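Local coordinates for protein AxyAgu115A (Amphibacillus xylanus NBRC 15112, PDB 6NPS) that probably cleaves glucuronic acid side groups from arabinoglucuronoxylan, acting as an alpha-glucuronidase of glycoside hydrolase family 115, at residues I479-T482 with D483-T486; A468-F471 with D472-G475; I882-N885 with E886-V889; H838-V841 with G842-A845. The protein carries 3 engineered substitutions. All blocks are in the same frame, centred on the assembly; numbering follows the deposited sequence.

Following the chain from the N terminus, interaction 2 (468-475) comes first, where helix 458-469 ends and the short helix 471-474 starts in the region matched to the GH115 TIM-barrel family. Interaction 1 (479-486) follows at once and starts helix 482-494; the two touch where Y485 CD1 lies 3.7 Å from W474 CE2. Far along the chain, interaction 4 (838-845) folds the loop between strands 828-833 and 847-854, and interaction 3 (882-889) closes the turn between strands 879-884 and 890-893. In these C-terminal loops V889 CG1 packs on V841 CG1 at 3.6 Å, with the centres of the two interactions about 15 Å apart. All four contacts are local and run in series; none nests in or crosses another.

Interaction 1: I479-T482 with D483-T486; sequences INKT and DDYT
K481 and D484 meet at the start of helix 482-494: K481 NZ forms a salt bridge of 3.2 Å with D484 OD2, approaching nearly along the carboxylate C-O bond. The lysine chain, bent at chi2 and chi4, crosses D484 at a slant. K481, the N-cap residue, also offers its carbonyl O to Y485 N at 2.8 Å. The next carbonyl is gripped twice: T482 O accepts from T486 N at 2.9 Å and from T486 OG1 at 2.7 Å, the two donors arriving from opposite faces of its plane. T486 chi1 of -54° keeps OG1 beside its own backbone N, so in this first turn the threonine hydroxyl bonds back to the carbonyl four residues earlier. Water 1 links N480 O to D484 N, and water 2 joins T482 OG1 to D483 OD1. With an alanine at D484, K481 NZ would probably lose its anionic mate and its bent chain would be freer to turn. In this GH115 region, probably a TIM barrel, T482 packs on L428 and W432 of helix 428-440, Y485 OH bonds D466 of helix 458-469, T486 rests on F507 of helix 500-519, and V819 and D821 of strand 814-821 hold the N480 amide.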
ATOM      1  N   ILE A 479     -19.276  24.662  34.676  1.00 35.43           N
ATOM      2  CA  ILE A 479     -18.998  23.457  33.898  1.00 41.74           C
ATOM      3  C   ILE A 479     -20.139  23.183  32.910  1.00 34.17           C
ATOM      4  O   ILE A 479     -21.311  23.472  33.175  1.00 33.82           O
ATOM      5  CB  ILE A 479     -18.773  22.268  34.855  1.00 39.39           C
ATOM      6  CG1 ILE A 479     -18.279  21.042  34.073  1.00 41.87           C
ATOM      7  CG2 ILE A 479     -20.041  21.960  35.590  1.00 43.57           C
ATOM      8  CD1 ILE A 479     -17.513  20.085  34.951  1.00 45.74           C
ATOM      9  N   ASN A 480     -19.800  22.617  31.759  1.00 31.29           N
ATOM     10  CA  ASN A 480     -20.783  22.247  30.741  1.00 35.98           C
ATOM     11  C   ASN A 480     -21.663  23.434  30.323  1.00 40.40           C
ATOM     12  O   ASN A 480     -22.879  23.304  30.129  1.00 35.88           O
ATOM     13  CB  ASN A 480     -21.626  21.065  31.228  1.00 34.35           C
ATOM     14  CG  ASN A 480     -20.787  19.789  31.382  1.00 37.88           C
ATOM     15  OD1 ASN A 480     -19.936  19.495  30.520  1.00 36.35           O
ATOM     16  ND2 ASN A 480     -20.958  19.077  32.495  1.00 32.20           N
ATOM     17  N   LYS A 481     -21.055  24.610  30.154  1.00 32.96           N
ATOM     18  CA  LYS A 481     -21.812  25.755  29.655  1.00 35.16           C
ATOM     19  C   LYS A 481     -21.317  26.265  28.297  1.00 35.51           C
ATOM     20  O   LYS A 481     -21.773  27.327  27.850  1.00 33.11           O
ATOM     21  CB  LYS A 481     -21.793  26.896  30.687  1.00 40.85           C
ATOM     22  CG  LYS A 481     -22.544  26.524  31.975  1.00 50.97           C
ATOM     23  CD  LYS A 481     -23.836  27.332  32.136  1.00 67.00           C
ATOM     24  CE  LYS A 481     -24.831  26.658  33.103  1.00 77.87           C
ATOM     25  NZ  LYS A 481     -25.934  25.867  32.463  1.00 83.05           N
ATOM     26  N   THR A 482     -20.402  25.547  27.623  1.00 32.11           N
ATOM     27  CA  THR A 482     -19.943  26.035  26.324  1.00 32.58           C
ATOM     28  C   THR A 482     -21.031  25.871  25.266  1.00 31.07           C
ATOM     29  O   THR A 482     -21.059  26.636  24.300  1.00 34.64           O
ATOM     30  CB  THR A 482     -18.618  25.360  25.882  1.00 33.01           C
ATOM     31  OG1 THR A 482     -18.784  23.950  25.787  1.00 37.14           O
ATOM     32  CG2 THR A 482     -17.465  25.648  26.892  1.00 27.73           C
ATOM     33  N   ASP A 483     -21.936  24.902  25.427  1.00 34.96           N
ATOM     34  CA  ASP A 483     -23.108  24.854  24.556  1.00 39.33           C
ATOM     35  C   ASP A 483     -23.965  26.100  24.727  1.00 33.77           C
ATOM     36  O   ASP A 483     -24.441  26.673  23.742  1.00 33.02           O
ATOM     37  CB  ASP A 483     -23.964  23.616  24.845  1.00 38.44           C
ATOM     38  CG  ASP A 483     -23.375  22.338  24.268  1.00 51.29           C
ATOM     39  OD1 ASP A 483     -22.299  22.391  23.618  1.00 51.68           O
ATOM     40  OD2 ASP A 483     -24.000  21.268  24.476  1.00 58.95           O
ATOM     41  N   ASP A 484     -24.259  26.473  25.976  1.00 32.65           N
ATOM     42  CA  ASP A 484     -24.946  27.741  26.235  1.00 35.63           C
ATOM     43  C   ASP A 484     -24.176  28.935  25.670  1.00 32.48           C
ATOM     44  O   ASP A 484     -24.785  29.865  25.120  1.00 32.35           O
ATOM     45  CB  ASP A 484     -25.173  27.923  27.733  1.00 47.76           C
ATOM     46  CG  ASP A 484     -26.287  27.027  28.259  1.00 68.91           C
ATOM     47  OD1 ASP A 484     -27.016  26.411  27.441  1.00 73.95           O
ATOM     48  OD2 ASP A 484     -26.427  26.931  29.495  1.00 76.31           O
ATOM     49  N   TYR A 485     -22.843  28.945  25.804  1.00 31.75           N
ATOM     50  CA  TYR A 485     -22.073  30.042  25.206  1.00 28.57           C
ATOM     51  C   TYR A 485     -22.308  30.088  23.701  1.00 31.20           C
ATOM     52  O   TYR A 485     -22.566  31.155  23.126  1.00 31.34           O
ATOM     53  CB  TYR A 485     -20.562  29.898  25.458  1.00 29.89           C
ATOM     54  CG  TYR A 485     -19.834  31.112  24.877  1.00 30.95           C
ATOM     55  CD1 TYR A 485     -19.662  32.246  25.634  1.00 30.93           C
ATOM     56  CD2 TYR A 485     -19.380  31.125  23.537  1.00 29.47           C
ATOM     57  CE1 TYR A 485     -19.026  33.400  25.107  1.00 33.18           C
ATOM     58  CE2 TYR A 485     -18.765  32.239  23.000  1.00 28.88           C
ATOM     59  CZ  TYR A 485     -18.586  33.372  23.787  1.00 32.32           C
ATOM     60  OH  TYR A 485     -17.974  34.475  23.263  1.00 34.91           O
ATOM     61  N   THR A 486     -22.240  28.920  23.049  1.00 30.32           N
ATOM     62  CA  THR A 486     -22.403  28.874  21.600  1.00 36.02           C
ATOM     63  C   THR A 486     -23.760  29.420  21.214  1.00 35.67           C
ATOM     64  O   THR A 486     -23.874  30.259  20.309  1.00 33.97           O
ATOM     65  CB  THR A 486     -22.206  27.435  21.106  1.00 35.63           C
ATOM     66  OG1 THR A 486     -20.942  26.975  21.581  1.00 34.02           O
ATOM     67  CG2 THR A 486     -22.208  27.312  19.566  1.00 30.88           C
TER
HETATM   68  O   HOH W   1     -24.429  24.404  28.147  1.00 40.66           O
HETATM   69  O   HOH W   2     -19.926  23.594  23.206  1.00 49.07           O

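Interaction 2: A468-F471 with D472-G475; sequences AYDF and DKWG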
ATOM      1  N   ALA A 468     -11.598  35.097  29.546  1.00 30.78           N
ATOM      2  CA  ALA A 468     -10.582  35.929  30.197  1.00 30.74           C
ATOM      3  C   ALA A 468     -11.216  37.120  30.903  1.00 32.13           C
ATOM      4  O   ALA A 468     -10.774  37.527  31.989  1.00 33.45           O
ATOM      5  CB  ALA A 468      -9.544  36.446  29.179  1.00 27.75           C
ATOM      6  N   TYR A 469     -12.250  37.699  30.295  1.00 29.17           N
ATOM      7  CA  TYR A 469     -12.839  38.908  30.856  1.00 28.12           C
ATOM      8  C   TYR A 469     -13.687  38.612  32.088  1.00 32.03           C
ATOM      9  O   TYR A 469     -13.604  39.338  33.079  1.00 33.33           O
ATOM     10  CB  TYR A 469     -13.656  39.612  29.775  1.00 33.70           C
ATOM     11  CG  TYR A 469     -14.391  40.857  30.242  1.00 37.12           C
ATOM     12  CD1 TYR A 469     -13.713  42.070  30.433  1.00 34.15           C
ATOM     13  CD2 TYR A 469     -15.764  40.821  30.495  1.00 34.03           C
ATOM     14  CE1 TYR A 469     -14.397  43.212  30.871  1.00 37.14           C
ATOM     15  CE2 TYR A 469     -16.456  41.968  30.930  1.00 36.20           C
ATOM     16  CZ  TYR A 469     -15.761  43.149  31.108  1.00 40.30           C
ATOM     17  OH  TYR A 469     -16.446  44.258  31.525  1.00 40.63           O
ATOM     18  N   ASP A 470     -14.509  37.554  32.059  1.00 30.44           N
ATOM     19  CA  ASP A 470     -15.466  37.244  33.155  1.00 39.28           C
ATOM     20  C   ASP A 470     -15.367  35.757  33.479  1.00 39.83           C
ATOM     21  O   ASP A 470     -16.162  34.921  33.022  1.00 36.82           O
ATOM     22  CB  ASP A 470     -16.902  37.646  32.783  1.00 42.16           C
ATOM     23  CG  ASP A 470     -17.863  37.642  33.990  1.00 51.66           C
ATOM     24  OD1 ASP A 470     -17.531  37.074  35.056  1.00 46.45           O
ATOM     25  OD2 ASP A 470     -18.969  38.207  33.846  1.00 54.69           O
ATOM     26  N   PHE A 471     -14.355  35.418  34.271  1.00 35.70           N
ATOM     27  CA  PHE A 471     -14.128  34.008  34.559  1.00 39.27           C
ATOM     28  C   PHE A 471     -15.217  33.452  35.475  1.00 39.44           C
ATOM     29  O   PHE A 471     -15.520  32.256  35.436  1.00 37.42           O
ATOM     30  CB  PHE A 471     -12.733  33.842  35.170  1.00 34.43           C
ATOM     31  CG  PHE A 471     -12.266  32.444  35.204  1.00 33.82           C
ATOM     32  CD1 PHE A 471     -11.685  31.875  34.075  1.00 32.51           C
ATOM     33  CD2 PHE A 471     -12.435  31.676  36.355  1.00 36.37           C
ATOM     34  CE1 PHE A 471     -11.254  30.556  34.092  1.00 32.81           C
ATOM     35  CE2 PHE A 471     -12.014  30.346  36.395  1.00 33.47           C
ATOM     36  CZ  PHE A 471     -11.437  29.787  35.280  1.00 30.91           C
ATOM     37  N   ASP A 472     -15.828  34.296  36.298  1.00 40.06           N
ATOM     38  CA  ASP A 472     -16.875  33.791  37.176  1.00 42.60           C
ATOM     39  C   ASP A 472     -18.106  33.364  36.387  1.00 41.39           C
ATOM     40  O   ASP A 472     -18.774  32.391  36.769  1.00 40.66           O
ATOM     41  CB  ASP A 472     -17.224  34.830  38.227  1.00 53.98           C
ATOM     42  CG  ASP A 472     -16.035  35.128  39.143  1.00 73.08           C
ATOM     43  OD1 ASP A 472     -15.205  34.212  39.363  1.00 77.55           O
ATOM     44  OD2 ASP A 472     -15.916  36.277  39.624  1.00 79.55           O
ATOM     45  N   LYS A 473     -18.397  34.033  35.262  1.00 40.36           N
ATOM     46  CA  LYS A 473     -19.527  33.608  34.439  1.00 41.48           C
ATOM     47  C   LYS A 473     -19.211  32.352  33.622  1.00 40.68           C
ATOM     48  O   LYS A 473     -20.084  31.477  33.465  1.00 32.76           O
ATOM     49  CB  LYS A 473     -19.956  34.739  33.504  1.00 42.83           C
ATOM     50  CG  LYS A 473     -21.312  34.467  32.858  1.00 52.29           C
ATOM     51  CD  LYS A 473     -21.602  35.381  31.670  1.00 60.67           C
ATOM     52  CE  LYS A 473     -21.360  36.843  32.019  1.00 73.56           C
ATOM     53  NZ  LYS A 473     -21.427  37.733  30.813  1.00 79.67           N
ATOM     54  N   TRP A 474     -18.015  32.273  33.003  1.00 32.67           N
ATOM     55  CA  TRP A 474     -17.791  31.224  32.015  1.00 34.36           C
ATOM     56  C   TRP A 474     -16.752  30.200  32.437  1.00 33.30           C
ATOM     57  O   TRP A 474     -16.569  29.208  31.723  1.00 32.63           O
ATOM     58  CB  TRP A 474     -17.396  31.818  30.658  1.00 34.44           C
ATOM     59  CG  TRP A 474     -18.490  32.666  30.050  1.00 33.17           C
ATOM     60  CD1 TRP A 474     -18.478  34.009  29.873  1.00 36.35           C
ATOM     61  CD2 TRP A 474     -19.740  32.201  29.551  1.00 34.11           C
ATOM     62  NE1 TRP A 474     -19.650  34.415  29.287  1.00 36.21           N
ATOM     63  CE2 TRP A 474     -20.451  33.326  29.096  1.00 36.38           C
ATOM     64  CE3 TRP A 474     -20.344  30.942  29.472  1.00 35.23           C
ATOM     65  CZ2 TRP A 474     -21.746  33.241  28.556  1.00 38.57           C
ATOM     66  CZ3 TRP A 474     -21.636  30.845  28.921  1.00 31.78           C
ATOM     67  CH2 TRP A 474     -22.317  31.990  28.477  1.00 34.50           C
ATOM     68  N   GLY A 475     -16.097  30.385  33.583  1.00 33.23           N
ATOM     69  CA  GLY A 475     -15.005  29.505  33.931  1.00 30.15           C
ATOM     70  C   GLY A 475     -15.298  28.259  34.744  1.00 33.11           C
ATOM     71  O   GLY A 475     -16.296  27.542  34.529  1.00 33.17           O
TER
HETATM   72  O   HOH W   3     -15.562  37.677  36.726  1.00 59.14           O
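D470 and K473 carry the polar half of this contact, at the joint where helix 458-469 gives way to the short helix 471-474. Among the hydrogen bonds, the capping one comes from K473 N to D470 OD1, at 3.2 Å; the donor sits well above the carboxylate plane. D470 CG stands anti to the backbone N (chi1 -167°), which carries the carboxylate over the first turn of the new helix. The backbone O of D470 serves the same turn, taking W474 N at 3.2 Å in its carbonyl plane and K473 N in a weak bond. One residue on, G475 N reaches F471 O at 2.7 Å. Water 3 lies at hydrogen-bonding distance from D470 OD1 and is weakly tied to D472.

The charged contact is looser. The side chains of D470 and K473 cross at about a right angle, CE of K473 lying 3.3 Å from D470 OD2, while K473 NZ stays 3.9 Å from OD2 in a long salt bridge. That ammonium also bonds a glycerol molecule, probably from the crystallisation liquor, as does W474 NE1.

The apolar contact is a CH-pi interaction. G475 CA sits over one face of the F471 ring, 3.8 Å from its centroid and only 9° off the normal. The same ring stacks with Y439, while W474 meets Y485 edge-to-face.

Taken together, D470 both ends one helix and N-caps the next, a helix break packed through F471 against W447 of strand 446-450, the last strand of the barrel in chain order, consistent with the TIM-barrel fold of the family.

Interaction 3: I882-N885 with E886-V889; sequences IQVN and ENDV
V884 and N887 close a type II' beta turn, N887 N donating to V884 O at 3.1 Å, and the turn starts the connection between the antiparallel strands 879-884 and 890-893. The hairpin belongs to the C-terminal domain, probably of galactose-binding-domain-like fold. N885 takes the first corner with a positive phi of 56°, as this turn type requires. Its side chain pins the corner to the adjacent strand 926-934: OD1 accepts from K929 N and ND2 bonds N928. N885 O, by contrast, is buried without a partner in the model.

Past the turn the chain bows away from the strand, and Q883 spans part of the gap. With chi1 at 180° and the chain extended beyond CG, its amide reaches N887, where NE2 donates to N887 O at 3.0 Å, nearly along the C=O axis although the oxygen is tilted from the amide plane. OE1 turns the other way to bond Y933 OH, fixing the flip of the amide. Replacing Q883 with an alanine would probably cost N887 O this donor and Y933 OH its mate, letting the bowed loop move more easily.

A second bridge is water 4, which accepts from V884 N at 2.8 Å and donates to D888 O at 2.7 Å, bridging the backbones where the chain has bowed away. Farther down, the V889 side chain crosses that of Q883 at about a right angle, its CG2 3.8 Å from Q883 OE1. The two arms of the hairpin draw together again where V889 CA makes a CA-H...O contact of 3.5 Å with I882 O.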
ATOM      1  N   ILE A 882      -5.787   2.451  40.029  1.00 43.93           N
ATOM      2  CA  ILE A 882      -6.748   1.424  39.626  1.00 47.84           C
ATOM      3  C   ILE A 882      -6.856   0.375  40.718  1.00 47.92           C
ATOM      4  O   ILE A 882      -5.853  -0.034  41.315  1.00 52.07           O
ATOM      5  CB  ILE A 882      -6.417   0.752  38.276  1.00 51.15           C
ATOM      6  CG1 ILE A 882      -5.198  -0.149  38.393  1.00 62.11           C
ATOM      7  CG2 ILE A 882      -6.232   1.788  37.161  1.00 50.30           C
ATOM      8  CD1 ILE A 882      -5.155  -1.254  37.353  1.00 67.34           C
ATOM      9  N   GLN A 883      -8.084  -0.065  40.976  1.00 45.37           N
ATOM     10  CA  GLN A 883      -8.316  -1.152  41.905  1.00 45.79           C
ATOM     11  C   GLN A 883      -9.336  -2.103  41.312  1.00 47.46           C
ATOM     12  O   GLN A 883     -10.425  -1.681  40.906  1.00 46.97           O
ATOM     13  CB  GLN A 883      -8.803  -0.638  43.244  1.00 42.93           C
ATOM     14  CG  GLN A 883      -9.058  -1.740  44.220  1.00 47.63           C
ATOM     15  CD  GLN A 883      -9.545  -1.201  45.527  1.00 54.75           C
ATOM     16  OE1 GLN A 883      -9.971  -0.050  45.607  1.00 56.18           O
ATOM     17  NE2 GLN A 883      -9.484  -2.018  46.566  1.00 56.73           N
ATOM     18  N   VAL A 884      -8.975  -3.378  41.263  1.00 48.75           N
ATOM     19  CA  VAL A 884      -9.827  -4.434  40.726  1.00 48.79           C
ATOM     20  C   VAL A 884     -10.321  -5.260  41.897  1.00 50.76           C
ATOM     21  O   VAL A 884      -9.518  -5.840  42.636  1.00 51.39           O
ATOM     22  CB  VAL A 884      -9.077  -5.298  39.705  1.00 50.07           C
ATOM     23  CG1 VAL A 884      -9.922  -6.507  39.270  1.00 51.38           C
ATOM     24  CG2 VAL A 884      -8.686  -4.445  38.525  1.00 51.96           C
ATOM     25  N   ASN A 885     -11.639  -5.302  42.073  1.00 52.47           N
ATOM     26  CA  ASN A 885     -12.284  -6.079  43.143  1.00 58.91           C
ATOM     27  C   ASN A 885     -11.684  -5.626  44.475  1.00 61.74           C
ATOM     28  O   ASN A 885     -11.677  -4.415  44.763  1.00 61.36           O
ATOM     29  CB  ASN A 885     -12.150  -7.568  42.827  1.00 59.14           C
ATOM     30  CG  ASN A 885     -12.844  -7.963  41.521  1.00 54.96           C
ATOM     31  OD1 ASN A 885     -13.960  -7.519  41.232  1.00 51.54           O
ATOM     32  ND2 ASN A 885     -12.181  -8.809  40.735  1.00 50.36           N
ATOM     33  N   GLU A 886     -11.161  -6.530  45.304  1.00 62.47           N
ATOM     34  CA  GLU A 886     -10.640  -6.145  46.606  1.00 73.48           C
ATOM     35  C   GLU A 886      -9.116  -6.146  46.679  1.00 75.35           C
ATOM     36  O   GLU A 886      -8.559  -6.004  47.772  1.00 78.66           O
ATOM     37  CB  GLU A 886     -11.226  -7.049  47.694  1.00 83.40           C
ATOM     38  CG  GLU A 886     -12.648  -6.652  48.122  1.00 93.81           C
ATOM     39  CD  GLU A 886     -12.874  -5.127  48.335  1.00103.00           C
ATOM     40  OE1 GLU A 886     -14.056  -4.714  48.291  1.00105.21           O
ATOM     41  OE2 GLU A 886     -11.915  -4.343  48.563  1.00105.02           O
ATOM     42  N   ASN A 887      -8.430  -6.261  45.548  1.00 72.63           N
ATOM     43  CA  ASN A 887      -6.978  -6.269  45.562  1.00 70.76           C
ATOM     44  C   ASN A 887      -6.442  -4.884  45.940  1.00 69.45           C
ATOM     45  O   ASN A 887      -7.188  -3.910  46.090  1.00 67.32           O
ATOM     46  CB  ASN A 887      -6.441  -6.703  44.201  1.00 72.52           C
ATOM     47  CG  ASN A 887      -7.078  -7.993  43.701  1.00 78.68           C
ATOM     48  OD1 ASN A 887      -7.511  -8.830  44.498  1.00 83.89           O
ATOM     49  ND2 ASN A 887      -7.162  -8.151  42.382  1.00 78.37           N
ATOM     50  N   ASP A 888      -5.131  -4.800  46.113  1.00 71.65           N
ATOM     51  CA  ASP A 888      -4.535  -3.520  46.450  1.00 72.00           C
ATOM     52  C   ASP A 888      -4.707  -2.531  45.304  1.00 63.31           C
ATOM     53  O   ASP A 888      -4.767  -2.906  44.128  1.00 59.27           O
ATOM     54  CB  ASP A 888      -3.053  -3.682  46.775  1.00 83.24           C
ATOM     55  CG  ASP A 888      -2.820  -4.487  48.028  1.00 95.21           C
ATOM     56  OD1 ASP A 888      -1.686  -4.980  48.206  1.00 98.99           O
ATOM     57  OD2 ASP A 888      -3.769  -4.627  48.831  1.00101.03           O
ATOM     58  N   VAL A 889      -4.813  -1.250  45.664  1.00 60.03           N
ATOM     59  CA  VAL A 889      -4.784  -0.198  44.661  1.00 57.39           C
ATOM     60  C   VAL A 889      -3.419  -0.210  43.998  1.00 60.73           C
ATOM     61  O   VAL A 889      -2.392  -0.414  44.654  1.00 64.69           O
ATOM     62  CB  VAL A 889      -5.088   1.169  45.298  1.00 54.26           C
ATOM     63  CG1 VAL A 889      -5.162   2.248  44.237  1.00 54.03           C
ATOM     64  CG2 VAL A 889      -6.388   1.113  46.059  1.00 53.32           C
TER
HETATM   65  O   HOH W   4      -6.345  -3.984  42.165  1.00 62.14           O
HETATM   66  O   HOH W   5      -9.590 -10.037  40.860  1.00 65.98           O

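Interaction 4: H838-V841 with G842-A845; sequences HYQV and GKDA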
ATOM      1  N   HIS A 838      -3.064  17.365  43.799  1.00 42.50           N
ATOM      2  CA  HIS A 838      -2.448  16.050  43.655  1.00 43.22           C
ATOM      3  C   HIS A 838      -3.082  15.151  44.716  1.00 44.55           C
ATOM      4  O   HIS A 838      -2.775  15.261  45.910  1.00 43.67           O
ATOM      5  CB  HIS A 838      -0.928  16.146  43.795  1.00 47.53           C
ATOM      6  CG  HIS A 838      -0.277  16.980  42.724  1.00 57.71           C
ATOM      7  ND1 HIS A 838       0.476  16.436  41.701  1.00 60.39           N
ATOM      8  CD2 HIS A 838      -0.282  18.320  42.509  1.00 60.61           C
ATOM      9  CE1 HIS A 838       0.909  17.402  40.908  1.00 57.34           C
ATOM     10  NE2 HIS A 838       0.464  18.555  41.378  1.00 59.80           N
ATOM     11  N   TYR A 839      -3.980  14.265  44.280  1.00 37.26           N
ATOM     12  CA  TYR A 839      -4.727  13.411  45.186  1.00 42.34           C
ATOM     13  C   TYR A 839      -3.876  12.228  45.626  1.00 41.59           C
ATOM     14  O   TYR A 839      -2.972  11.796  44.909  1.00 43.14           O
ATOM     15  CB  TYR A 839      -6.001  12.911  44.479  1.00 39.14           C
ATOM     16  CG  TYR A 839      -6.966  14.024  44.153  1.00 38.06           C
ATOM     17  CD1 TYR A 839      -7.107  14.508  42.855  1.00 42.87           C
ATOM     18  CD2 TYR A 839      -7.742  14.604  45.167  1.00 40.15           C
ATOM     19  CE1 TYR A 839      -7.998  15.540  42.565  1.00 40.79           C
ATOM     20  CE2 TYR A 839      -8.613  15.623  44.907  1.00 35.53           C
ATOM     21  CZ  TYR A 839      -8.751  16.092  43.612  1.00 42.76           C
ATOM     22  OH  TYR A 839      -9.643  17.128  43.379  1.00 45.17           O
ATOM     23  N   GLN A 840      -4.187  11.676  46.796  1.00 40.18           N
ATOM     24  CA  GLN A 840      -3.534  10.469  47.293  1.00 45.33           C
ATOM     25  C   GLN A 840      -4.579   9.401  47.563  1.00 42.66           C
ATOM     26  O   GLN A 840      -5.553   9.657  48.272  1.00 42.53           O
ATOM     27  CB  GLN A 840      -2.740  10.780  48.560  1.00 52.03           C
ATOM     28  CG  GLN A 840      -1.621  11.750  48.299  1.00 68.58           C
ATOM     29  CD  GLN A 840      -0.339  11.343  48.982  1.00 82.14           C
ATOM     30  OE1 GLN A 840       0.300  12.156  49.654  1.00 87.25           O
ATOM     31  NE2 GLN A 840       0.049  10.077  48.819  1.00 82.72           N
ATOM     32  N   VAL A 841      -4.372   8.205  47.004  1.00 44.06           N
ATOM     33  CA  VAL A 841      -5.308   7.110  47.221  1.00 45.76           C
ATOM     34  C   VAL A 841      -5.405   6.801  48.703  1.00 53.82           C
ATOM     35  O   VAL A 841      -4.406   6.776  49.438  1.00 55.80           O
ATOM     36  CB  VAL A 841      -4.917   5.863  46.408  1.00 47.02           C
ATOM     37  CG1 VAL A 841      -5.826   4.694  46.770  1.00 46.71           C
ATOM     38  CG2 VAL A 841      -4.966   6.138  44.870  1.00 42.60           C
ATOM     39  N   GLY A 842      -6.620   6.707  49.178  1.00 50.00           N
ATOM     40  CA  GLY A 842      -6.888   6.409  50.556  1.00 51.09           C
ATOM     41  C   GLY A 842      -6.947   7.623  51.420  1.00 52.08           C
ATOM     42  O   GLY A 842      -7.346   7.593  52.539  1.00 58.45           O
ATOM     43  N   LYS A 843      -6.571   8.728  50.874  1.00 50.32           N
ATOM     44  CA  LYS A 843      -6.643   9.968  51.618  1.00 44.98           C
ATOM     45  C   LYS A 843      -7.759  10.904  51.187  1.00 50.48           C
ATOM     46  O   LYS A 843      -8.771  11.045  51.879  1.00 54.28           O
ATOM     47  CB  LYS A 843      -5.257  10.607  51.406  1.00 48.19           C
ATOM     48  CG  LYS A 843      -5.008  11.882  52.187  1.00 49.77           C
ATOM     49  CD  LYS A 843      -3.522  12.297  52.166  1.00 58.27           C
ATOM     50  CE  LYS A 843      -3.336  13.772  51.853  1.00 62.58           C
ATOM     51  NZ  LYS A 843      -2.160  13.984  50.940  1.00 67.22           N
ATOM     52  N   ASP A 844      -7.604  11.497  50.009  1.00 44.78           N
ATOM     53  CA  ASP A 844      -8.587  12.421  49.462  1.00 45.59           C
ATOM     54  C   ASP A 844      -8.974  12.118  48.013  1.00 44.10           C
ATOM     55  O   ASP A 844      -9.775  12.861  47.441  1.00 43.32           O
ATOM     56  CB  ASP A 844      -8.046  13.858  49.553  1.00 44.00           C
ATOM     57  CG  ASP A 844      -6.704  14.028  48.819  1.00 48.96           C
ATOM     58  OD1 ASP A 844      -6.227  15.169  48.655  1.00 49.12           O
ATOM     59  OD2 ASP A 844      -6.129  13.008  48.373  1.00 50.33           O
ATOM     60  N   ALA A 845      -8.420  11.079  47.386  1.00 42.45           N
ATOM     61  CA  ALA A 845      -8.694  10.841  45.964  1.00 43.88           C
ATOM     62  C   ALA A 845     -10.135  10.382  45.750  1.00 40.31           C
ATOM     63  O   ALA A 845     -10.550   9.397  46.352  1.00 37.71           O
ATOM     64  CB  ALA A 845      -7.753   9.782  45.404  1.00 41.53           C
TER
HETATM   65  O   HOH W   6      -3.772  15.387  48.467  1.00 47.41           O
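Q840 and K843 bracket a type II beta turn in the loop joining strands 828-833 and 847-854 of the C-terminal domain, probably galactose-binding-domain-like. K843 N donates to Q840 O at 2.9 Å, and G842 at the second corner has a phi of 88°, a setting in which a CB would be jammed against the carbonyl O of V841. Q840 O is then taken up again by D844 N at 3.3 Å, this time in the carbonyl plane, with A845 N adding a weak third bond. One carbonyl thus gathers three successive amides and winds the chain tightly round itself.

D844 adds a side-chain bond to the same loop. Its chi1 of 58° sets CG between the backbone N and carbonyl carbon and swings the carboxylate back across the loop, where OD2 accepts from Q840 N at 2.8 Å in an almost straight bond (176°). Both backbone polar atoms of Q840 are therefore held by the same aspartate residue.

Y839 crosses D844 at about a right angle. Its ring meets D844 OD2 in plane at the edge, and CD2 lies 3.5 Å from D844 O, which itself bonds T807. The hydroxyl of Y839 is tied to P834 O, and its CB rests on A845 CB. On the outer side, K843, bent at chi3 and chi4, crosses Q840 at a slant and makes a weak bond from NZ to Q840 OE1. Water 6 pulls these pieces together: it accepts from K843 NZ, donates to H838 O at 2.7 Å, and donates to D844 OD1 at 2.5 Å.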